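Local coordinates for protein short chain dehydrogenase (Salmonella typhi, PDB 3G1T) that probably catalyses NAD(P)-dependent oxidation or reduction as a member of the short-chain dehydrogenase family, with a Rossmann-type fold, at residues 55-58 and 59-63; 203-206 and 207-211. All coordinates share one frame; numbering follows the deposited sequence.

Contact 1: 55-58 and 59-63; sequences AQHI and ADEQH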
# COMPACT_ATOMS: atom_id res chain seq x y z
N ALA A 55 -31.86 0.83 3.58
CA ALA A 55 -32.58 -0.41 3.29
C ALA A 55 -34.10 -0.16 3.14
O ALA A 55 -34.74 -0.81 2.36
CB ALA A 55 -32.33 -1.47 4.34
N GLN A 56 -34.64 0.76 3.97
CA GLN A 56 -36.08 1.10 3.93
C GLN A 56 -36.44 1.82 2.62
O GLN A 56 -37.49 1.60 2.06
CB GLN A 56 -36.47 1.96 5.14
CG GLN A 56 -36.19 1.28 6.50
CD GLN A 56 -37.44 0.91 7.33
OE1 GLN A 56 -37.34 0.77 8.56
NE2 GLN A 56 -38.60 0.74 6.66
N HIS A 57 -35.52 2.64 2.13
CA HIS A 57 -35.70 3.34 0.87
C HIS A 57 -35.79 2.29 -0.24
O HIS A 57 -36.69 2.33 -1.05
CB HIS A 57 -34.55 4.37 0.70
CG HIS A 57 -34.63 5.25 -0.53
ND1 HIS A 57 -33.85 6.38 -0.68
CD2 HIS A 57 -35.40 5.19 -1.65
CE1 HIS A 57 -34.11 6.95 -1.85
NE2 HIS A 57 -35.05 6.26 -2.45
N ILE A 58 -34.91 1.28 -0.24
CA ILE A 58 -34.92 0.24 -1.28
C ILE A 58 -36.23 -0.55 -1.13
O ILE A 58 -36.90 -0.84 -2.14
CB ILE A 58 -33.65 -0.68 -1.19
CG1 ILE A 58 -32.39 0.05 -1.67
CG2 ILE A 58 -33.82 -2.08 -1.94
CD1 ILE A 58 -31.04 -0.62 -1.21
N ALA A 59 -36.61 -0.88 0.12
CA ALA A 59 -37.87 -1.62 0.40
C ALA A 59 -39.07 -0.86 -0.10
O ALA A 59 -39.95 -1.44 -0.76
CB ALA A 59 -38.04 -1.93 1.85
N ASP A 60 -39.07 0.45 0.14
CA ASP A 60 -40.15 1.33 -0.41
C ASP A 60 -40.25 1.31 -1.93
O ASP A 60 -41.32 1.56 -2.49
CB ASP A 60 -39.97 2.77 0.03
CG ASP A 60 -40.19 2.96 1.51
OD1 ASP A 60 -40.75 2.04 2.13
OD2 ASP A 60 -39.79 4.03 2.03
N GLU A 61 -39.13 1.05 -2.60
CA GLU A 61 -39.15 0.96 -4.05
C GLU A 61 -39.28 -0.48 -4.62
O GLU A 61 -39.90 -0.67 -5.65
CB GLU A 61 -37.89 1.61 -4.63
CG GLU A 61 -37.87 3.10 -4.74
CD GLU A 61 -36.48 3.59 -5.14
OE1 GLU A 61 -35.75 2.85 -5.89
OE2 GLU A 61 -36.09 4.69 -4.69
N GLN A 62 -38.64 -1.48 -4.00
CA GLN A 62 -38.57 -2.87 -4.54
C GLN A 62 -39.54 -3.84 -3.87
O GLN A 62 -39.81 -4.93 -4.42
CB GLN A 62 -37.15 -3.45 -4.42
CG GLN A 62 -36.01 -2.59 -5.06
CD GLN A 62 -36.26 -2.11 -6.49
OE1 GLN A 62 -35.82 -1.02 -6.87
NE2 GLN A 62 -36.97 -2.89 -7.29
N HIS A 63 -39.99 -3.45 -2.66
CA HIS A 63 -40.97 -4.17 -1.83
C HIS A 63 -40.44 -5.40 -1.05
O HIS A 63 -41.24 -6.16 -0.48
CB HIS A 63 -42.27 -4.45 -2.62
CG HIS A 63 -42.90 -3.23 -3.23
ND1 HIS A 63 -43.49 -2.23 -2.47
CD2 HIS A 63 -43.03 -2.84 -4.52
CE1 HIS A 63 -43.96 -1.29 -3.27
NE2 HIS A 63 -43.70 -1.63 -4.52
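Gln62 N donates to Ile58 O at 2.6 Å and Asp60 N to Gln56 O at 2.7 Å, i-to-i+4 bonds that, with the one from Ala59 N to Ala55 O, define the last turns of a helix. At Glu61 the pattern relaxes: its N lies 3.2 Å from His57 O, with an angle of only 135° at the hydrogen, and makes a second, weak bond to Ile58 O. His63 N still reaches Ala59 O, but His63 has positive phi and leaves the helical conformation. Among the side chains, Glu61 OE2 approaches the His57 ring at its edge, 2.9 Å from NE2, and the carboxylate stands almost perpendicular to the ring, the planes 80° apart. With CG anti to the backbone N (chi1 -177°), the imidazole lies on the same flank of the helix as Glu61, whose OE1 forms a salt bridge with Arg36. Residues 55-62 belong to helix 48-62, the crossover of the right-handed beta-alpha-beta unit between strands 40-45 and 67-70 of the Rossmann-type fold. Further out, Ile58 CG2 meets Gln62 CG at 3.8 Å, while the buried Ile58 side chain packs on Leu32 and Ala35 of helix 25-36.

Contact 2: 203-206 and 207-211; sequences SMRA and SAFPT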
# COMPACT_ATOMS: atom_id res chain seq x y z
N SER A 203 -19.13 14.13 0.81
CA SER A 203 -18.54 14.79 1.95
C SER A 203 -17.01 14.60 1.99
O SER A 203 -16.31 15.57 2.37
CB SER A 203 -19.20 14.35 3.24
OG SER A 203 -18.99 12.95 3.42
N MET A 204 -16.50 13.41 1.59
CA MET A 204 -15.03 13.19 1.53
C MET A 204 -14.27 14.17 0.61
O MET A 204 -13.26 14.84 1.05
CB MET A 204 -14.63 11.69 1.28
CG MET A 204 -13.14 11.52 1.23
SD MET A 204 -12.62 9.76 0.71
CE MET A 204 -13.21 9.09 2.23
N ARG A 205 -14.87 14.44 -0.57
CA ARG A 205 -14.32 15.33 -1.55
C ARG A 205 -14.32 16.75 -0.98
O ARG A 205 -13.34 17.45 -1.06
CB ARG A 205 -15.16 15.20 -2.84
CG ARG A 205 -14.78 16.09 -4.02
CD ARG A 205 -13.44 15.82 -4.56
NE ARG A 205 -13.06 16.85 -5.55
CZ ARG A 205 -12.09 16.71 -6.47
NH1 ARG A 205 -11.44 15.52 -6.53
NH2 ARG A 205 -11.77 17.72 -7.30
N ALA A 206 -15.42 17.12 -0.36
CA ALA A 206 -15.51 18.48 0.18
C ALA A 206 -14.51 18.72 1.32
O ALA A 206 -14.07 19.87 1.56
CB ALA A 206 -16.97 18.81 0.60
N SER A 207 -14.16 17.65 2.04
CA SER A 207 -13.28 17.78 3.20
C SER A 207 -11.87 18.05 2.66
O SER A 207 -11.13 18.95 3.11
CB SER A 207 -13.35 16.50 4.00
OG SER A 207 -12.38 16.59 5.04
N ALA A 208 -11.51 17.30 1.62
CA ALA A 208 -10.22 17.49 0.99
C ALA A 208 -10.11 18.85 0.25
O ALA A 208 -9.05 19.43 0.22
CB ALA A 208 -9.90 16.25 0.02
N PHE A 209 -11.20 19.30 -0.39
CA PHE A 209 -11.17 20.54 -1.22
C PHE A 209 -12.28 21.48 -0.70
O PHE A 209 -13.29 21.74 -1.41
CB PHE A 209 -11.49 20.22 -2.66
CG PHE A 209 -10.49 19.35 -3.32
CD1 PHE A 209 -9.39 19.93 -4.00
CD2 PHE A 209 -10.66 17.97 -3.37
CE1 PHE A 209 -8.44 19.14 -4.62
CE2 PHE A 209 -9.71 17.19 -3.97
CZ PHE A 209 -8.61 17.76 -4.61
N PRO A 210 -12.04 22.10 0.46
CA PRO A 210 -13.09 23.00 1.05
C PRO A 210 -13.50 24.25 0.22
O PRO A 210 -14.66 24.75 0.33
CB PRO A 210 -12.53 23.35 2.43
CG PRO A 210 -10.96 23.02 2.31
CD PRO A 210 -10.89 21.89 1.39
N THR A 211 -12.60 24.70 -0.65
CA THR A 211 -12.92 25.86 -1.52
C THR A 211 -13.76 25.49 -2.73
O THR A 211 -14.47 26.34 -3.25
CB THR A 211 -11.63 26.64 -1.97
OG1 THR A 211 -10.75 25.76 -2.68
CG2 THR A 211 -10.85 27.21 -0.73
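Arg205 and Phe209 form a local cation-pi stack at the surface, at the C-terminal end of helix 203-208, the short helix that follows strand 190-196. The guanidinium lies over one face of the phenyl ring with the planes 27° apart. Arg205 CZ is 4.0 Å from the ring centroid but 34° off the ring normal, so the overlap is offset. Phe209 CE2 sits above the centre of the guanidinium, whereas Arg205 NE comes within 3.4 Å of Phe209 CD2. The arginine chain starts with CG anti to the backbone N (chi1 178°), and a bend at chi2 carries its end along the helix to the ring four residues on. A salt bridge from Arg205 NE to Glu212 OE1 provides a second restraint on the guanidinium, which should limit its rotation over the phenyl.

In the short-chain dehydrogenase fold, the region following this strand commonly contributes to the substrate-binding side, although no substrate defines such a role here. Backbone bonds trace the helix end: Ala208 N donates to Met204 O at 3.1 Å, and Phe209 N to Arg205 O at 2.9 Å. Ser207 N has two weak bonds, to Ser203 O and Met204 O. Phe209 then leaves helical geometry, and the tertiary amide nitrogen of Pro210 has no hydrogen to offer Ala206 O; Pro210 CA makes a CA-H...O contact with that oxygen, at 3.3 Å. Around this exit, Trp164 touches Ala208 and Phe209, and Leu217 packs on Arg205.

Overall arrangement
Both contacts lie at helix ends of the same Rossmann-type fold, yet they hold different elements: their centres are 30 Å apart and their nearest atoms about 17 Å. Contact 1 is partly buried, its helix joining two neighbouring strands at the 67-70 end of the sheet and packing Ile58 and His57 against helix 25-36. Contact 2 is a surface contact with no buried residue, on a short helix following strand 190-196, and its neighbours come from loops. Chemistry follows place: residues 55-63 set a carboxylate, itself salt-bridged to Arg36, close to an imidazole edge beside an apolar flank, whereas residues 203-211 combine an arginine-aromatic stack with a helix exit that Pro210 follows.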